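Local atomic coordinates of tRNA (adenine(58)-N(1))-methyltransferase catalytic subunit TRM61 C-terminal domain-containing protein (Thermoplasma acidophilum, PDB entry 1YB2), a protein that probably transfers methyl groups from S-adenosyl-L-methionine to adenine in RNA, perhaps in tRNA. Residues 63-68 with 270-275; 113-118 with 178-183; 127-132 with 157-162; 230-235 with 264-269; 239-244 with 252-257. All coordinates share one frame; numbering follows the deposited sequence.

How the contacts relate
Five contacts sample two sheets and a dimer interface. Contact 2 lies at the heart of the methyltransferase sheet, where the side chain of V117 is about 7 Å from those of D170 and D186, both predicted to bind S-adenosyl-L-methionine. Contact 3 packs on the same core from outside: I128 rests on I114 and E116, and the centres of contacts 2 and 3 are about 15 Å apart. Contacts 4 and 5 share strand 229-242, with centres about 31 Å apart, and both meet the second subunit, as does contact 3. Contact 1 ties the chain's end to the N-terminal domain and touches contact 4 through D64 and S269.

Contact 1: 63-68 with 270-275; sequences GDELIV and GMVYRI
I67 reaches across to V272 and R274 of the neighbouring strand and illustrates how a parallel pair is knitted by side chains as well as backbone. Its CB lies near the carbonyl oxygen of Y273, I67 CG1 lies near V272 CG1, and I67 CD1 ends 3.5 Å from V272 CG1. With CG1 anti to the carbonyl carbon (chi1 -50°) and the chain then extended, the same CD1 also covers one face of the R274 guanidinium, toward its rim. Beneath these contacts the backbones of 65-68 and 272-274 run parallel. E65 N donates to M271 O and Y273 N to E65 O, each at 2.8 Å and almost straight; I67 N to Y273 O and I275 N to I67 O continue the ladder.

On the face bearing L66 and Y273, L66 CD2 touches Y273 CD2 at 3.8 Å, while D64 OD2 meets the ring at its edge, near CE2. One water joins Y273 OH to D64 OD2. D64 OD2 also accepts from E61 N, while D64 OD1 is hydrogen-bonded to S269 OG. A second water links G63 O, M271 O and, weakly, G270 N.

The strand at the C-terminus thereby becomes an outermost strand of the N-terminal domain's mixed sheet. Strand 65-68 has 71-76 as its other neighbour, and L66 and I275 both touch I45 of strand 44-46.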
# COMPACT_ATOMS: atom_id res chain seq x y z
N GLY A 63 -4.86 22.89 1.15
CA GLY A 63 -3.60 23.56 0.79
C GLY A 63 -3.41 24.91 1.49
O GLY A 63 -2.29 25.42 1.51
N ASP A 64 -4.47 25.50 2.06
CA ASP A 64 -4.30 26.78 2.80
C ASP A 64 -3.41 26.56 4.02
O ASP A 64 -3.45 25.52 4.65
CB ASP A 64 -5.65 27.40 3.25
CG ASP A 64 -6.48 27.96 2.10
OD1 ASP A 64 -6.01 28.02 0.95
OD2 ASP A 64 -7.65 28.34 2.35
N GLU A 65 -2.59 27.56 4.34
CA GLU A 65 -1.72 27.49 5.50
C GLU A 65 -2.36 28.30 6.62
O GLU A 65 -2.72 29.48 6.44
CB GLU A 65 -0.33 28.04 5.16
CG GLU A 65 0.62 28.06 6.31
CD GLU A 65 2.05 28.43 5.90
OE1 GLU A 65 2.94 28.40 6.79
OE2 GLU A 65 2.30 28.75 4.70
N LEU A 66 -2.54 27.67 7.77
CA LEU A 66 -3.05 28.34 8.96
C LEU A 66 -1.91 28.40 9.97
O LEU A 66 -1.39 27.37 10.39
CB LEU A 66 -4.28 27.62 9.56
CG LEU A 66 -5.43 27.18 8.64
CD1 LEU A 66 -6.58 26.53 9.43
CD2 LEU A 66 -5.97 28.33 7.80
N ILE A 67 -1.51 29.62 10.33
CA ILE A 67 -0.43 29.83 11.29
C ILE A 67 -1.06 30.20 12.62
O ILE A 67 -1.58 31.29 12.80
CB ILE A 67 0.60 30.90 10.82
CG1 ILE A 67 1.06 30.62 9.38
CG2 ILE A 67 1.82 30.95 11.81
CD1 ILE A 67 2.13 31.60 8.82
N VAL A 68 -1.05 29.25 13.54
CA VAL A 68 -1.64 29.49 14.85
C VAL A 68 -0.54 29.53 15.91
O VAL A 68 0.18 28.55 16.12
CB VAL A 68 -2.85 28.54 15.14
CG1 VAL A 68 -2.92 27.39 14.13
CG2 VAL A 68 -2.87 28.05 16.59
N GLY A 270 -0.98 28.48 -1.49
CA GLY A 270 -0.37 29.80 -1.52
C GLY A 270 -1.03 30.80 -0.57
O GLY A 270 -0.46 31.87 -0.31
N MSE A 271 -2.23 30.47 -0.07
CA MSE A 271 -2.97 31.35 0.83
C MSE A 271 -2.57 31.05 2.30
O MSE A 271 -2.49 29.89 2.72
CB MSE A 271 -4.49 31.23 0.62
CG MSE A 271 -5.31 32.19 1.46
SE MSE A 271 -4.90 34.09 0.95
CE MSE A 271 -5.72 35.05 2.50
N VAL A 272 -2.31 32.12 3.04
CA VAL A 272 -1.89 32.04 4.44
C VAL A 272 -2.83 32.87 5.34
O VAL A 272 -3.13 34.03 5.04
CB VAL A 272 -0.42 32.51 4.64
CG1 VAL A 272 0.08 32.11 6.02
CG2 VAL A 272 0.51 31.94 3.57
N TYR A 273 -3.32 32.24 6.41
CA TYR A 273 -4.11 32.92 7.44
C TYR A 273 -3.38 32.85 8.77
O TYR A 273 -2.76 31.84 9.11
CB TYR A 273 -5.49 32.28 7.60
CG TYR A 273 -6.33 32.33 6.36
CD1 TYR A 273 -7.10 33.47 6.07
CD2 TYR A 273 -6.37 31.26 5.47
CE1 TYR A 273 -7.88 33.52 4.92
CE2 TYR A 273 -7.14 31.31 4.32
CZ TYR A 273 -7.90 32.44 4.06
OH TYR A 273 -8.65 32.48 2.93
N ARG A 274 -3.47 33.94 9.53
CA ARG A 274 -2.82 34.01 10.83
C ARG A 274 -3.86 34.27 11.90
O ARG A 274 -4.68 35.18 11.75
CB ARG A 274 -1.79 35.15 10.84
CG ARG A 274 -0.61 34.87 9.93
CD ARG A 274 0.11 36.16 9.55
NE ARG A 274 1.04 35.91 8.47
CZ ARG A 274 2.26 35.39 8.62
NH1 ARG A 274 3.02 35.20 7.55
NH2 ARG A 274 2.72 35.06 9.83
N ILE A 275 -3.84 33.46 12.96
CA ILE A 275 -4.64 33.76 14.17
C ILE A 275 -3.84 33.74 15.50
O ILE A 275 -2.87 32.99 15.65
CB ILE A 275 -5.89 32.87 14.32
CG1 ILE A 275 -5.59 31.42 13.93
CG2 ILE A 275 -7.07 33.46 13.55
CD1 ILE A 275 -5.50 30.52 15.11
O HOH W 1 -0.92 27.86 1.48
O HOH W 2 -9.00 30.45 1.51

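Contact 2: 113-118 with 178-183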
# COMPACT_ATOMS: atom_id res chain seq x y z
N ASP A 113 -6.62 11.39 -10.72
CA ASP A 113 -5.68 11.60 -11.82
C ASP A 113 -4.26 11.69 -11.26
O ASP A 113 -3.90 12.65 -10.58
CB ASP A 113 -6.04 12.85 -12.62
CG ASP A 113 -7.40 12.75 -13.28
OD1 ASP A 113 -7.75 11.67 -13.84
OD2 ASP A 113 -8.15 13.74 -13.25
N ILE A 114 -3.48 10.66 -11.55
CA ILE A 114 -2.16 10.48 -10.97
C ILE A 114 -1.07 10.73 -11.99
O ILE A 114 -1.17 10.31 -13.16
CB ILE A 114 -2.04 9.05 -10.35
CG1 ILE A 114 -3.11 8.90 -9.25
CG2 ILE A 114 -0.59 8.77 -9.83
CD1 ILE A 114 -3.13 7.54 -8.58
N LEU A 115 -0.03 11.44 -11.55
CA LEU A 115 1.15 11.68 -12.36
C LEU A 115 2.29 10.84 -11.80
O LEU A 115 2.59 10.92 -10.61
CB LEU A 115 1.53 13.18 -12.33
CG LEU A 115 2.80 13.55 -13.11
CD1 LEU A 115 2.58 13.28 -14.60
CD2 LEU A 115 3.17 15.01 -12.89
N GLU A 116 2.91 10.03 -12.65
CA GLU A 116 4.07 9.26 -12.27
C GLU A 116 5.28 9.71 -13.10
O GLU A 116 5.29 9.57 -14.33
CB GLU A 116 3.77 7.76 -12.46
CG GLU A 116 4.89 6.83 -12.11
CD GLU A 116 4.52 5.35 -12.31
OE1 GLU A 116 3.55 5.05 -13.05
OE2 GLU A 116 5.22 4.48 -11.73
N VAL A 117 6.29 10.24 -12.41
CA VAL A 117 7.51 10.75 -13.02
C VAL A 117 8.62 9.73 -12.77
O VAL A 117 9.07 9.55 -11.62
CB VAL A 117 7.86 12.15 -12.46
CG1 VAL A 117 9.06 12.73 -13.18
CG2 VAL A 117 6.65 13.10 -12.59
N GLY A 118 9.02 9.04 -13.83
CA GLY A 118 9.96 7.91 -13.72
C GLY A 118 9.17 6.63 -13.55
O GLY A 118 8.44 6.47 -12.57
N GLN A 178 -3.22 19.81 -17.25
CA GLN A 178 -3.96 19.20 -16.16
C GLN A 178 -3.28 19.38 -14.80
O GLN A 178 -2.06 19.53 -14.72
CB GLN A 178 -4.15 17.71 -16.44
CG GLN A 178 -5.48 17.16 -15.97
CD GLN A 178 -5.64 15.67 -16.24
OE1 GLN A 178 -6.60 15.05 -15.79
NE2 GLN A 178 -4.69 15.09 -16.98
N MSE A 179 -4.10 19.42 -13.76
CA MSE A 179 -3.63 19.35 -12.37
C MSE A 179 -3.87 17.93 -11.89
O MSE A 179 -4.88 17.33 -12.24
CB MSE A 179 -4.42 20.33 -11.50
CG MSE A 179 -4.41 21.76 -12.03
SE MSE A 179 -2.60 22.49 -12.01
CE MSE A 179 -2.63 23.26 -10.18
N TYR A 180 -2.95 17.39 -11.10
CA TYR A 180 -3.01 15.98 -10.67
C TYR A 180 -3.43 15.84 -9.20
O TYR A 180 -3.18 16.73 -8.41
CB TYR A 180 -1.67 15.29 -10.95
CG TYR A 180 -1.38 15.32 -12.43
CD1 TYR A 180 -2.01 14.41 -13.30
CD2 TYR A 180 -0.56 16.30 -12.97
CE1 TYR A 180 -1.79 14.47 -14.67
CE2 TYR A 180 -0.34 16.37 -14.34
CZ TYR A 180 -0.95 15.45 -15.18
OH TYR A 180 -0.73 15.54 -16.54
N ASP A 181 -4.05 14.71 -8.87
CA ASP A 181 -4.49 14.45 -7.50
C ASP A 181 -3.37 13.90 -6.63
O ASP A 181 -3.49 13.88 -5.41
CB ASP A 181 -5.66 13.45 -7.50
CG ASP A 181 -6.91 14.03 -8.12
OD1 ASP A 181 -7.38 15.07 -7.64
OD2 ASP A 181 -7.44 13.43 -9.08
N ALA A 182 -2.30 13.41 -7.28
CA ALA A 182 -1.15 12.80 -6.60
C ALA A 182 -0.01 12.74 -7.59
O ALA A 182 -0.22 12.60 -8.80
CB ALA A 182 -1.47 11.37 -6.12
N VAL A 183 1.20 12.87 -7.06
CA VAL A 183 2.41 12.73 -7.85
C VAL A 183 3.29 11.70 -7.18
O VAL A 183 3.48 11.71 -5.95
CB VAL A 183 3.22 14.03 -8.00
CG1 VAL A 183 4.53 13.77 -8.75
CG2 VAL A 183 2.37 15.10 -8.72
O HOH W 3 -9.78 14.18 -10.29
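L115 packs its CB over one face of the Y180 ring, and this CH-pi contact forms the tight part of the pairing. L115 CB sits 3.8 Å from the Y180 ring centroid, 18° off the normal, and CD2 of the same leucine reaches the CD2 and CE2 side of the ring. At the ring edge lies D113 O, whose main partner is D181 N at 2.7 Å, in the carbonyl plane. L115 N donates to A182 O at 3.0 Å, and V183 CA approaches L115 O.

The other end is polar and partly exposed. There D113 N gives a nearly straight bond (174°) to D181 OD2, which accepts it through its anti lone pair at 2.7 Å. A water donates to this oxygen and weakly to D113 OD2. D113 OD2 and D181 OD2 stand 4.2 Å apart. This proximity is probably eased by K202, which bridges to D181 OD1, and by T137, which binds D113 OD1.

The chain turns a corner at D181, so Y180 and V183 approach strand 113-117 from different directions. In the parallel part of the mixed sheet of this Rossmann-like methyltransferase fold, 113-117 runs between 137-141 and 180-185. Helix 123-132 packs over I114 and E116.

Contact 3: 127-132 with 157-162; sequences YILYAL and EFYDIG
Y159 and L129 both set their CG atoms anti to the carbonyl carbon (chi1 -64° and -69°), which brings L129 CB and CD1 together with the Y159 ring. L129 CB stands 4.2 Å from the Y159 ring centroid, 24° off the normal, a CH-pi contact displaced toward the rim, and 3.8 Å from Y159 CD1. Farther along the leucine, L129 CD1 covers Y159 CB and CG and then meets I161 CG2 at 4.0 Å. This one side chain therefore spans Y159 and I161.

Y130 approaches Y159 at about a right angle, and Y130 CB lies 3.7 Å from Y159 OH. That hydroxyl has its polar partner on the same helix, in S126 OG. Around I161, D160 OD2 accepts from G162 N at 3.1 Å in an Asx turn, the nitrogen standing above the carboxylate plane.

The second subunit meets this surface too: its F78 stacks on F158 and meets Y159 with ring planes nearly perpendicular, while its R109 makes a cation-pi contact with Y130. The loop after helix 145-156 is thus held on helix 123-132 chiefly by carbon contacts, with one tyrosine hydroxyl tied to the helix and aromatic surfaces serving the dimer.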
# COMPACT_ATOMS: atom_id res chain seq x y z
N TYR A 127 0.51 -1.33 -9.43
CA TYR A 127 -0.26 -1.03 -8.24
C TYR A 127 -1.25 0.13 -8.41
O TYR A 127 -2.36 0.08 -7.87
CB TYR A 127 0.66 -0.71 -7.05
CG TYR A 127 1.28 -1.93 -6.45
CD1 TYR A 127 2.61 -2.25 -6.73
CD2 TYR A 127 0.55 -2.77 -5.60
CE1 TYR A 127 3.21 -3.38 -6.16
CE2 TYR A 127 1.14 -3.91 -5.03
CZ TYR A 127 2.46 -4.20 -5.33
OH TYR A 127 3.08 -5.31 -4.78
N ILE A 128 -0.83 1.17 -9.13
CA ILE A 128 -1.70 2.33 -9.37
C ILE A 128 -2.92 1.90 -10.17
O ILE A 128 -4.06 2.20 -9.79
CB ILE A 128 -0.92 3.47 -10.09
CG1 ILE A 128 0.15 4.08 -9.15
CG2 ILE A 128 -1.87 4.56 -10.60
CD1 ILE A 128 1.22 4.91 -9.88
N LEU A 129 -2.70 1.18 -11.27
CA LEU A 129 -3.82 0.76 -12.12
C LEU A 129 -4.78 -0.19 -11.42
O LEU A 129 -5.99 -0.11 -11.62
CB LEU A 129 -3.33 0.14 -13.43
CG LEU A 129 -2.66 1.06 -14.46
CD1 LEU A 129 -2.45 0.30 -15.78
CD2 LEU A 129 -3.44 2.33 -14.72
N TYR A 130 -4.24 -1.08 -10.59
CA TYR A 130 -5.08 -2.00 -9.82
C TYR A 130 -5.99 -1.22 -8.86
O TYR A 130 -7.18 -1.51 -8.75
CB TYR A 130 -4.21 -3.00 -9.05
CG TYR A 130 -4.93 -4.27 -8.59
CD1 TYR A 130 -5.25 -5.28 -9.50
CD2 TYR A 130 -5.26 -4.45 -7.25
CE1 TYR A 130 -5.89 -6.45 -9.06
CE2 TYR A 130 -5.90 -5.62 -6.81
CZ TYR A 130 -6.20 -6.61 -7.72
OH TYR A 130 -6.83 -7.75 -7.28
N ALA A 131 -5.42 -0.22 -8.19
CA ALA A 131 -6.16 0.62 -7.24
C ALA A 131 -7.21 1.51 -7.92
O ALA A 131 -8.33 1.68 -7.40
CB ALA A 131 -5.19 1.45 -6.41
N LEU A 132 -6.86 2.07 -9.09
CA LEU A 132 -7.78 2.89 -9.86
C LEU A 132 -8.98 2.11 -10.34
O LEU A 132 -10.07 2.67 -10.46
CB LEU A 132 -7.08 3.55 -11.05
CG LEU A 132 -6.09 4.68 -10.74
CD1 LEU A 132 -5.46 5.14 -12.08
CD2 LEU A 132 -6.75 5.87 -9.99
N GLU A 157 0.09 -6.52 -20.63
CA GLU A 157 -0.15 -7.96 -20.52
C GLU A 157 -1.22 -8.27 -19.46
O GLU A 157 -1.94 -9.25 -19.57
CB GLU A 157 1.15 -8.70 -20.22
CG GLU A 157 1.02 -10.22 -20.23
CD GLU A 157 2.37 -10.95 -20.12
OE1 GLU A 157 3.34 -10.36 -19.60
OE2 GLU A 157 2.43 -12.13 -20.55
N PHE A 158 -1.33 -7.42 -18.44
CA PHE A 158 -2.19 -7.69 -17.29
C PHE A 158 -3.31 -6.67 -17.09
O PHE A 158 -4.25 -6.93 -16.35
CB PHE A 158 -1.34 -7.81 -16.02
CG PHE A 158 -0.36 -8.93 -16.08
CD1 PHE A 158 1.00 -8.69 -16.22
CD2 PHE A 158 -0.80 -10.25 -16.07
CE1 PHE A 158 1.91 -9.73 -16.31
CE2 PHE A 158 0.10 -11.30 -16.18
CZ PHE A 158 1.46 -11.03 -16.29
N TYR A 159 -3.19 -5.53 -17.76
CA TYR A 159 -4.15 -4.45 -17.57
C TYR A 159 -4.65 -3.89 -18.89
O TYR A 159 -3.90 -3.82 -19.86
CB TYR A 159 -3.49 -3.29 -16.82
CG TYR A 159 -3.04 -3.61 -15.42
CD1 TYR A 159 -3.93 -3.53 -14.36
CD2 TYR A 159 -1.72 -3.98 -15.16
CE1 TYR A 159 -3.52 -3.81 -13.05
CE2 TYR A 159 -1.31 -4.28 -13.84
CZ TYR A 159 -2.22 -4.18 -12.81
OH TYR A 159 -1.83 -4.44 -11.51
N ASP A 160 -5.91 -3.46 -18.90
CA ASP A 160 -6.36 -2.53 -19.92
C ASP A 160 -5.65 -1.21 -19.63
O ASP A 160 -5.77 -0.69 -18.53
CB ASP A 160 -7.88 -2.34 -19.85
CG ASP A 160 -8.40 -1.33 -20.87
OD1 ASP A 160 -8.67 -1.73 -22.02
OD2 ASP A 160 -8.55 -0.13 -20.54
N ILE A 161 -4.91 -0.68 -20.60
CA ILE A 161 -4.16 0.56 -20.35
C ILE A 161 -4.80 1.76 -21.05
O ILE A 161 -4.14 2.77 -21.33
CB ILE A 161 -2.65 0.40 -20.65
CG1 ILE A 161 -2.43 -0.07 -22.09
CG2 ILE A 161 -1.99 -0.56 -19.63
CD1 ILE A 161 -0.99 0.05 -22.52
N GLY A 162 -6.11 1.65 -21.29
CA GLY A 162 -6.88 2.70 -21.94
C GLY A 162 -6.95 3.99 -21.14
O GLY A 162 -7.19 5.04 -21.71

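Contact 4: 230-235 with 264-269; sequences HHLETV and FAIKKS
A classic beta bulge interrupts the antiparallel pairing of 230-235 with 264-267, where L232 and E233 together face F264. F264 O accepts from L232 N at 2.9 Å and, weakly, from E233 N at 3.5 Å. F264 N answers with a bond to E233 O, 2.8 Å long and practically straight at 178°. Beyond the extra residue the ladder is regular: H230 and I266 form a hydrogen-bonded pair through both backbone bonds, H230 N to I266 O being 2.7 Å.

L232, whose CB lies beside F264 O, extends L232 CD2 to within 3.8 Å of I266 CG2, the two side chains passing at a slant. I266 CG2 lies between its backbone N and carbonyl carbon, which also brings it to H230 CB, at 3.7 Å. E233 lies alongside F264, with E233 CG 4.0 Å from F264 CD1.

L232 and I266 also touch V30 of strand 28-30, while T234 and V235 pair with an antiparallel strand of the second subunit, which extends the sheet into the dimer partner. Such a bulge, one residue inserted opposite a single partner, is a familiar irregularity of antiparallel sheets, placed here in the last two strands of the methyltransferase sheet.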
# COMPACT_ATOMS: atom_id res chain seq x y z
N HIS A 230 4.97 21.58 1.22
CA HIS A 230 5.28 21.50 2.65
C HIS A 230 5.67 20.06 2.99
O HIS A 230 4.89 19.15 2.75
CB HIS A 230 4.06 21.95 3.45
CG HIS A 230 4.31 22.04 4.92
ND1 HIS A 230 4.82 23.17 5.51
CD2 HIS A 230 4.16 21.12 5.91
CE1 HIS A 230 4.96 22.96 6.81
NE2 HIS A 230 4.57 21.72 7.07
N HIS A 231 6.88 19.86 3.51
CA HIS A 231 7.38 18.55 3.94
C HIS A 231 6.53 17.98 5.07
O HIS A 231 6.27 18.67 6.06
CB HIS A 231 8.85 18.66 4.35
CG HIS A 231 9.46 17.38 4.86
ND1 HIS A 231 9.41 16.19 4.16
CD2 HIS A 231 10.21 17.14 5.96
CE1 HIS A 231 10.07 15.26 4.83
NE2 HIS A 231 10.56 15.81 5.93
N LEU A 232 6.09 16.74 4.91
CA LEU A 232 5.27 16.05 5.91
C LEU A 232 6.19 15.14 6.70
O LEU A 232 6.32 15.28 7.91
CB LEU A 232 4.15 15.24 5.25
CG LEU A 232 3.02 16.03 4.55
CD1 LEU A 232 2.03 15.09 3.86
CD2 LEU A 232 2.30 16.92 5.53
N GLU A 233 6.83 14.21 6.00
CA GLU A 233 7.77 13.31 6.63
C GLU A 233 8.57 12.56 5.59
O GLU A 233 8.16 12.43 4.42
CB GLU A 233 7.06 12.33 7.57
CG GLU A 233 6.30 11.21 6.93
CD GLU A 233 5.90 10.14 7.95
OE1 GLU A 233 6.35 10.20 9.12
OE2 GLU A 233 5.14 9.22 7.57
N THR A 234 9.72 12.08 6.04
CA THR A 234 10.61 11.24 5.24
C THR A 234 10.94 10.05 6.11
O THR A 234 11.29 10.21 7.31
CB THR A 234 11.91 11.97 4.86
OG1 THR A 234 11.62 13.04 3.98
CG2 THR A 234 12.87 11.03 4.15
N VAL A 235 10.82 8.87 5.52
CA VAL A 235 11.15 7.62 6.18
C VAL A 235 12.26 6.87 5.45
O VAL A 235 12.36 6.91 4.22
CB VAL A 235 9.92 6.71 6.34
CG1 VAL A 235 8.84 7.40 7.21
CG2 VAL A 235 9.35 6.28 4.98
N PHE A 264 7.36 12.44 1.72
CA PHE A 264 6.01 12.91 1.42
C PHE A 264 5.92 14.42 1.63
O PHE A 264 6.41 14.93 2.63
CB PHE A 264 4.98 12.23 2.33
CG PHE A 264 4.95 10.74 2.22
CD1 PHE A 264 5.64 9.95 3.15
CD2 PHE A 264 4.26 10.12 1.17
CE1 PHE A 264 5.62 8.54 3.05
CE2 PHE A 264 4.24 8.71 1.06
CZ PHE A 264 4.91 7.93 2.00
N ALA A 265 5.25 15.10 0.71
CA ALA A 265 5.07 16.55 0.79
C ALA A 265 3.66 16.91 0.32
O ALA A 265 3.09 16.24 -0.56
CB ALA A 265 6.13 17.26 -0.07
N ILE A 266 3.09 17.95 0.92
CA ILE A 266 1.77 18.46 0.49
C ILE A 266 1.89 19.80 -0.26
O ILE A 266 2.60 20.70 0.18
CB ILE A 266 0.78 18.55 1.71
CG1 ILE A 266 -0.64 18.95 1.28
CG2 ILE A 266 1.34 19.45 2.86
CD1 ILE A 266 -1.69 18.69 2.38
N LYS A 267 1.19 19.92 -1.40
CA LYS A 267 1.10 21.18 -2.15
C LYS A 267 0.28 22.24 -1.40
O LYS A 267 -0.89 22.01 -1.04
CB LYS A 267 0.48 20.93 -3.55
CG LYS A 267 0.24 22.21 -4.39
CD LYS A 267 1.55 22.79 -4.93
CE LYS A 267 1.32 24.18 -5.58
NZ LYS A 267 0.44 24.08 -6.79
N LYS A 268 0.88 23.41 -1.21
CA LYS A 268 0.16 24.53 -0.60
C LYS A 268 -0.62 25.30 -1.65
O LYS A 268 -0.18 25.40 -2.79
CB LYS A 268 1.14 25.44 0.14
CG LYS A 268 1.85 24.71 1.26
CD LYS A 268 2.83 25.62 2.03
CE LYS A 268 3.96 26.08 1.14
NZ LYS A 268 4.96 26.85 1.91
N SER A 269 -1.77 25.87 -1.27
CA SER A 269 -2.52 26.72 -2.18
C SER A 269 -1.85 28.08 -2.41
O SER A 269 -2.13 28.75 -3.40
CB SER A 269 -3.95 26.95 -1.64
OG SER A 269 -3.91 27.69 -0.43

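Contact 5: 239-244 with 252-257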
# COMPACT_ATOMS: atom_id res chain seq x y z
N LYS A 239 13.85 -3.45 3.80
CA LYS A 239 13.15 -4.70 3.62
C LYS A 239 14.16 -5.83 3.41
O LYS A 239 15.10 -5.70 2.63
CB LYS A 239 12.23 -4.58 2.40
CG LYS A 239 11.57 -5.89 2.00
CD LYS A 239 11.80 -6.18 0.51
CE LYS A 239 11.35 -7.59 0.18
NZ LYS A 239 12.31 -8.27 -0.71
N ARG A 240 13.98 -6.94 4.11
CA ARG A 240 14.70 -8.14 3.76
C ARG A 240 13.84 -9.37 3.86
O ARG A 240 13.03 -9.52 4.79
CB ARG A 240 16.00 -8.30 4.53
CG ARG A 240 15.90 -8.69 5.97
CD ARG A 240 17.25 -9.21 6.45
NE ARG A 240 17.17 -9.56 7.87
CZ ARG A 240 17.46 -10.76 8.38
NH1 ARG A 240 17.90 -11.74 7.60
NH2 ARG A 240 17.32 -10.96 9.68
N ARG A 241 14.01 -10.24 2.88
CA ARG A 241 13.31 -11.50 2.87
C ARG A 241 13.93 -12.47 3.85
O ARG A 241 15.17 -12.57 3.98
CB ARG A 241 13.31 -12.07 1.46
CG ARG A 241 12.54 -13.36 1.39
CD ARG A 241 12.42 -13.82 -0.03
NE ARG A 241 11.57 -14.99 -0.11
CZ ARG A 241 11.27 -15.61 -1.24
NH1 ARG A 241 11.78 -15.18 -2.40
NH2 ARG A 241 10.48 -16.67 -1.21
N ILE A 242 13.07 -13.15 4.60
CA ILE A 242 13.51 -14.10 5.59
C ILE A 242 12.83 -15.45 5.40
O ILE A 242 11.92 -15.59 4.56
CB ILE A 242 13.32 -13.58 7.07
CG1 ILE A 242 11.84 -13.33 7.39
CG2 ILE A 242 14.14 -12.29 7.32
CD1 ILE A 242 11.55 -13.37 8.89
N LEU A 243 13.32 -16.44 6.13
CA LEU A 243 12.71 -17.77 6.21
C LEU A 243 12.68 -18.49 4.85
O LEU A 243 11.70 -19.19 4.52
CB LEU A 243 11.32 -17.70 6.88
CG LEU A 243 11.38 -17.28 8.36
CD1 LEU A 243 10.00 -16.88 8.91
CD2 LEU A 243 11.98 -18.37 9.19
N VAL A 244 13.73 -18.27 4.08
CA VAL A 244 14.00 -19.06 2.88
C VAL A 244 14.48 -20.42 3.35
O VAL A 244 15.20 -20.53 4.35
CB VAL A 244 15.08 -18.37 2.00
CG1 VAL A 244 15.58 -19.28 0.89
CG2 VAL A 244 14.55 -17.07 1.40
N ALA A 252 21.03 -14.19 -5.23
CA ALA A 252 21.84 -13.37 -4.34
C ALA A 252 21.00 -12.26 -3.67
O ALA A 252 21.18 -11.99 -2.48
CB ALA A 252 23.02 -12.77 -5.11
N SER A 253 20.09 -11.64 -4.41
CA SER A 253 19.24 -10.56 -3.86
C SER A 253 18.50 -10.91 -2.55
O SER A 253 18.34 -10.05 -1.67
CB SER A 253 18.23 -10.07 -4.90
OG SER A 253 17.42 -11.15 -5.37
N ASP A 254 18.09 -12.17 -2.42
CA ASP A 254 17.27 -12.64 -1.30
C ASP A 254 17.87 -12.43 0.08
O ASP A 254 17.14 -12.21 1.05
CB ASP A 254 16.92 -14.13 -1.46
CG ASP A 254 15.72 -14.37 -2.38
OD1 ASP A 254 15.19 -13.40 -2.97
OD2 ASP A 254 15.30 -15.55 -2.52
N ASP A 255 19.20 -12.52 0.19
CA ASP A 255 19.89 -12.27 1.46
C ASP A 255 20.29 -10.78 1.67
O ASP A 255 20.95 -10.45 2.67
CB ASP A 255 21.13 -13.16 1.59
CG ASP A 255 20.79 -14.64 1.72
OD1 ASP A 255 19.63 -14.98 2.10
OD2 ASP A 255 21.68 -15.46 1.44
N LEU A 256 19.93 -9.92 0.73
CA LEU A 256 20.28 -8.50 0.79
C LEU A 256 19.16 -7.73 1.49
O LEU A 256 17.97 -8.02 1.29
CB LEU A 256 20.43 -7.93 -0.61
CG LEU A 256 21.80 -7.70 -1.29
CD1 LEU A 256 22.84 -8.71 -0.88
CD2 LEU A 256 21.59 -7.70 -2.79
N THR A 257 19.53 -6.74 2.29
CA THR A 257 18.52 -5.81 2.72
C THR A 257 18.41 -4.67 1.71
O THR A 257 19.42 -4.17 1.22
CB THR A 257 18.53 -5.43 4.24
OG1 THR A 257 18.24 -4.03 4.42
CG2 THR A 257 19.79 -5.81 4.92
O HOH W 4 16.07 -9.84 0.96
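R241 lies alongside D254, its chain fully extended from CG to NE with CG anti to the backbone N (chi1 -178°). This carries R241 NH1 to 3.5 Å from D254 OD2, an ion pair without a directed N-H bond: the oxygen stands well off the guanidinium plane, and the guanidinium and carboxylate planes are 62° apart. The bond that directs the guanidinium comes from NH2 to E32 O of the second subunit.

R240 turns the other way. R240 CB, set by the backbone, lies 3.8 Å from T257 CB; with CG between the backbone N and the carbonyl carbon (chi1 74°) the rest of the chain leads away, and NE forms a salt bridge with E236 of the second subunit. T257 CA also approaches K239 O, at 3.4 Å.

A water accepts from R241 N at 2.8 Å and lies within 2.6 Å of D254 O and 2.7 Å of L256 O, so that it links backbone atoms of the two segments. The chemistry suggests a contact joined by one water and an undirected ion pair, with the arginines' firmer polar bonds spent on the partner subunit.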